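Local coordinates for CD160 antigen (Homo sapiens, PDB 6NGG), which acts as an immune-cell receptor that binds MHC class I molecules and TNFRSF14 (HVEM) and delivers stimulatory or inhibitory signals, at residues Thr13-Ile18 / Phe103-Thr108. The protein carries 1 engineered substitution. Residues are numbered along the deposited sequence; the frame is centred on the assembly and turned at random.
Sequences TRLNLI and FSILFT
L17 and I105 face each other where strands 14-18 and 103-107, one from each of two stacked sheets, run nearly antiparallel (165° between their N-to-C directions) with axes 11.0 Å apart, a spacing bridged by side chains alone. L17 carries most of the contact on its side: its CD2 methyl meets I105 CD1 tip to tip at 4.1 Å and also sits at the edge of the F103 ring, near the ring plane, 4.0 Å from CE2. With chi1 at 60°, F103 CG lies between its own backbone N and carbonyl carbon, and from there the ring turns its CE2 edge to L17. The same I105 also meets L15, two residues earlier on the facing strand; the two run alongside each other in opposing directions, L15 CD2 4.0 Å from I105 CG1. All four side chains are buried; Y85 touches both L17 and I105, Y113 touches L15 and V115 touches I105. On the opposite side of strand 14-18, R14 grips N16 OD1 side-on through two bent bonds, NE (3.0 Å) in the carbonyl plane on a lone pair and NH2 (3.2 Å) from above that plane, while T73 OG1 bonds N16 OD1 and S9 OG bonds N16 ND2. Alternate residues pointing inward, here L15 and L17 against F103 and I105, are how beta-sandwiches pack; these sheets belong to the V-type Ig-like domain, and the C19-C87 disulfide characteristic of Ig domains bridges them.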
ATOM      1  N   THR A  13       3.079 -12.907 -15.170  1.00 21.02           N
ATOM      2  CA  THR A  13       3.270 -13.516 -13.883  1.00 23.60           C
ATOM      3  C   THR A  13       3.358 -12.505 -12.711  1.00 23.36           C
ATOM      4  O   THR A  13       3.447 -12.849 -11.523  1.00 25.56           O
ATOM      5  CB  THR A  13       4.489 -14.445 -14.022  1.00 27.55           C
ATOM      6  OG1 THR A  13       4.305 -15.590 -13.191  1.00 35.88           O
ATOM      7  CG2 THR A  13       5.772 -13.749 -13.661  1.00 23.45           C
ATOM      8  N   ARG A  14       3.283 -11.244 -13.055  1.00 23.44           N
ATOM      9  CA  ARG A  14       3.527 -10.154 -12.114  1.00 21.69           C
ATOM     10  C   ARG A  14       2.180  -9.666 -11.494  1.00 19.79           C
ATOM     11  O   ARG A  14       1.189  -9.481 -12.222  1.00 20.04           O
ATOM     12  CB  ARG A  14       4.263  -9.053 -12.916  1.00 23.66           C
ATOM     13  CG  ARG A  14       4.199  -7.680 -12.346  1.00 24.88           C
ATOM     14  CD  ARG A  14       5.011  -6.745 -13.219  1.00 26.96           C
ATOM     15  NE  ARG A  14       4.754  -5.403 -12.722  1.00 30.45           N
ATOM     16  CZ  ARG A  14       5.537  -4.338 -12.872  1.00 31.10           C
ATOM     17  NH1 ARG A  14       6.715  -4.409 -13.557  1.00 28.68           N
ATOM     18  NH2 ARG A  14       5.114  -3.197 -12.328  1.00 30.82           N
ATOM     19  N   LEU A  15       2.197  -9.401 -10.188  1.00 17.25           N
ATOM     20  CA  LEU A  15       1.058  -8.867  -9.431  1.00 15.39           C
ATOM     21  C   LEU A  15       1.487  -7.586  -8.741  1.00 15.47           C
ATOM     22  O   LEU A  15       2.541  -7.542  -8.047  1.00 14.42           O
ATOM     23  CB  LEU A  15       0.676  -9.838  -8.354  1.00 16.69           C
ATOM     24  CG  LEU A  15      -0.515  -9.429  -7.448  1.00 16.57           C
ATOM     25  CD1 LEU A  15      -1.760  -9.138  -8.195  1.00 17.14           C
ATOM     26  CD2 LEU A  15      -0.719 -10.547  -6.442  1.00 17.61           C
ATOM     27  N   ASN A  16       0.727  -6.530  -8.951  1.00 15.67           N
ATOM     28  CA  ASN A  16       1.029  -5.275  -8.282  1.00 17.19           C
ATOM     29  C   ASN A  16       0.003  -4.965  -7.182  1.00 15.17           C
ATOM     30  O   ASN A  16      -1.209  -4.958  -7.477  1.00 14.18           O
ATOM     31  CB  ASN A  16       1.003  -4.160  -9.332  1.00 18.46           C
ATOM     32  CG  ASN A  16       1.857  -4.460 -10.530  1.00 20.31           C
ATOM     33  OD1 ASN A  16       3.047  -4.649 -10.407  1.00 24.34           O
ATOM     34  ND2 ASN A  16       1.217  -4.537 -11.724  1.00 17.26           N
ATOM     35  N   LEU A  17       0.437  -4.678  -5.972  1.00 15.23           N
ATOM     36  CA  LEU A  17      -0.470  -4.370  -4.862  1.00 15.27           C
ATOM     37  C   LEU A  17      -0.358  -2.875  -4.652  1.00 16.63           C
ATOM     38  O   LEU A  17       0.758  -2.342  -4.506  1.00 17.07           O
ATOM     39  CB  LEU A  17      -0.097  -5.134  -3.605  1.00 16.56           C
ATOM     40  CG  LEU A  17      -0.147  -6.667  -3.699  1.00 17.37           C
ATOM     41  CD1 LEU A  17       0.201  -7.338  -2.361  1.00 18.20           C
ATOM     42  CD2 LEU A  17      -1.446  -7.189  -4.269  1.00 14.63           C
ATOM     43  N   ILE A  18      -1.486  -2.184  -4.679  1.00 16.84           N
ATOM     44  CA  ILE A  18      -1.535  -0.714  -4.740  1.00 16.89           C
ATOM     45  C   ILE A  18      -2.297  -0.098  -3.546  1.00 17.45           C
ATOM     46  O   ILE A  18      -3.454  -0.393  -3.283  1.00 17.32           O
ATOM     47  CB  ILE A  18      -2.109  -0.252  -6.076  1.00 18.88           C
ATOM     48  CG1 ILE A  18      -1.379  -0.971  -7.270  1.00 20.64           C
ATOM     49  CG2 ILE A  18      -2.088   1.254  -6.207  1.00 17.25           C
ATOM     50  CD1 ILE A  18      -2.122  -0.985  -8.580  1.00 22.75           C
ATOM     51  N   PHE A 103      -6.901  -7.442   2.851  1.00 17.37           N
ATOM     52  CA  PHE A 103      -7.207  -8.295   1.726  1.00 16.88           C
ATOM     53  C   PHE A 103      -6.270  -9.456   1.670  1.00 16.01           C
ATOM     54  O   PHE A 103      -5.242  -9.439   2.380  1.00 15.14           O
ATOM     55  CB  PHE A 103      -7.177  -7.459   0.417  1.00 16.26           C
ATOM     56  CG  PHE A 103      -5.860  -6.801   0.130  1.00 16.50           C
ATOM     57  CD1 PHE A 103      -5.530  -5.568   0.726  1.00 17.81           C
ATOM     58  CD2 PHE A 103      -4.933  -7.401  -0.729  1.00 18.14           C
ATOM     59  CE1 PHE A 103      -4.321  -4.956   0.416  1.00 16.72           C
ATOM     60  CE2 PHE A 103      -3.726  -6.783  -1.026  1.00 16.47           C
ATOM     61  CZ  PHE A 103      -3.437  -5.543  -0.452  1.00 17.67           C
ATOM     62  N   SER A 104      -6.532 -10.442   0.814  1.00 13.89           N
ATOM     63  CA  SER A 104      -5.664 -11.645   0.856  1.00 16.55           C
ATOM     64  C   SER A 104      -5.292 -12.070  -0.500  1.00 17.33           C
ATOM     65  O   SER A 104      -6.099 -11.907  -1.469  1.00 16.58           O
ATOM     66  CB  SER A 104      -6.382 -12.855   1.517  1.00 19.69           C
ATOM     67  OG  SER A 104      -7.046 -12.475   2.676  1.00 22.60           O
ATOM     68  N   ILE A 105      -4.076 -12.626  -0.551  1.00 16.74           N
ATOM     69  CA  ILE A 105      -3.562 -13.360  -1.652  1.00 18.19           C
ATOM     70  C   ILE A 105      -3.545 -14.836  -1.230  1.00 20.36           C
ATOM     71  O   ILE A 105      -3.021 -15.192  -0.145  1.00 15.71           O
ATOM     72  CB  ILE A 105      -2.122 -12.954  -2.018  1.00 19.92           C
ATOM     73  CG1 ILE A 105      -2.067 -11.710  -2.843  1.00 20.95           C
ATOM     74  CG2 ILE A 105      -1.467 -13.960  -2.946  1.00 20.07           C
ATOM     75  CD1 ILE A 105      -2.777 -10.560  -2.289  1.00 25.46           C
ATOM     76  N   LEU A 106      -4.057 -15.704  -2.115  1.00 21.40           N
ATOM     77  CA  LEU A 106      -3.950 -17.124  -1.828  1.00 23.79           C
ATOM     78  C   LEU A 106      -3.255 -17.839  -2.984  1.00 27.38           C
ATOM     79  O   LEU A 106      -3.718 -17.787  -4.149  1.00 25.75           O
ATOM     80  CB  LEU A 106      -5.311 -17.738  -1.531  1.00 26.22           C
ATOM     81  CG  LEU A 106      -5.255 -19.275  -1.351  1.00 28.79           C
ATOM     82  CD1 LEU A 106      -4.599 -19.660  -0.021  1.00 27.63           C
ATOM     83  CD2 LEU A 106      -6.638 -19.881  -1.550  1.00 29.82           C
ATOM     84  N   PHE A 107      -2.117 -18.445  -2.656  1.00 25.46           N
ATOM     85  CA  PHE A 107      -1.446 -19.374  -3.543  1.00 26.79           C
ATOM     86  C   PHE A 107      -2.185 -20.723  -3.508  1.00 31.94           C
ATOM     87  O   PHE A 107      -2.460 -21.316  -2.459  1.00 31.19           O
ATOM     88  CB  PHE A 107       0.024 -19.485  -3.189  1.00 28.83           C
ATOM     89  CG  PHE A 107       0.850 -20.199  -4.212  1.00 27.85           C
ATOM     90  CD1 PHE A 107       0.901 -21.601  -4.215  1.00 33.45           C
ATOM     91  CD2 PHE A 107       1.591 -19.509  -5.172  1.00 29.09           C
ATOM     92  CE1 PHE A 107       1.687 -22.300  -5.156  1.00 31.57           C
ATOM     93  CE2 PHE A 107       2.390 -20.207  -6.122  1.00 29.49           C
ATOM     94  CZ  PHE A 107       2.438 -21.596  -6.106  1.00 28.76           C
ATOM     95  N   THR A 108      -2.511 -21.211  -4.698  1.00 35.87           N
ATOM     96  CA  THR A 108      -3.375 -22.370  -4.827  1.00 38.09           C
ATOM     97  C   THR A 108      -2.700 -23.612  -5.407  1.00 37.50           C
ATOM     98  O   THR A 108      -1.566 -23.566  -5.895  1.00 38.93           O
ATOM     99  CB  THR A 108      -4.607 -21.955  -5.632  1.00 40.84           C
ATOM    100  OG1 THR A 108      -5.651 -22.874  -5.375  1.00 54.11           O
ATOM    101  CG2 THR A 108      -4.307 -21.907  -7.113  1.00 40.85           C
TER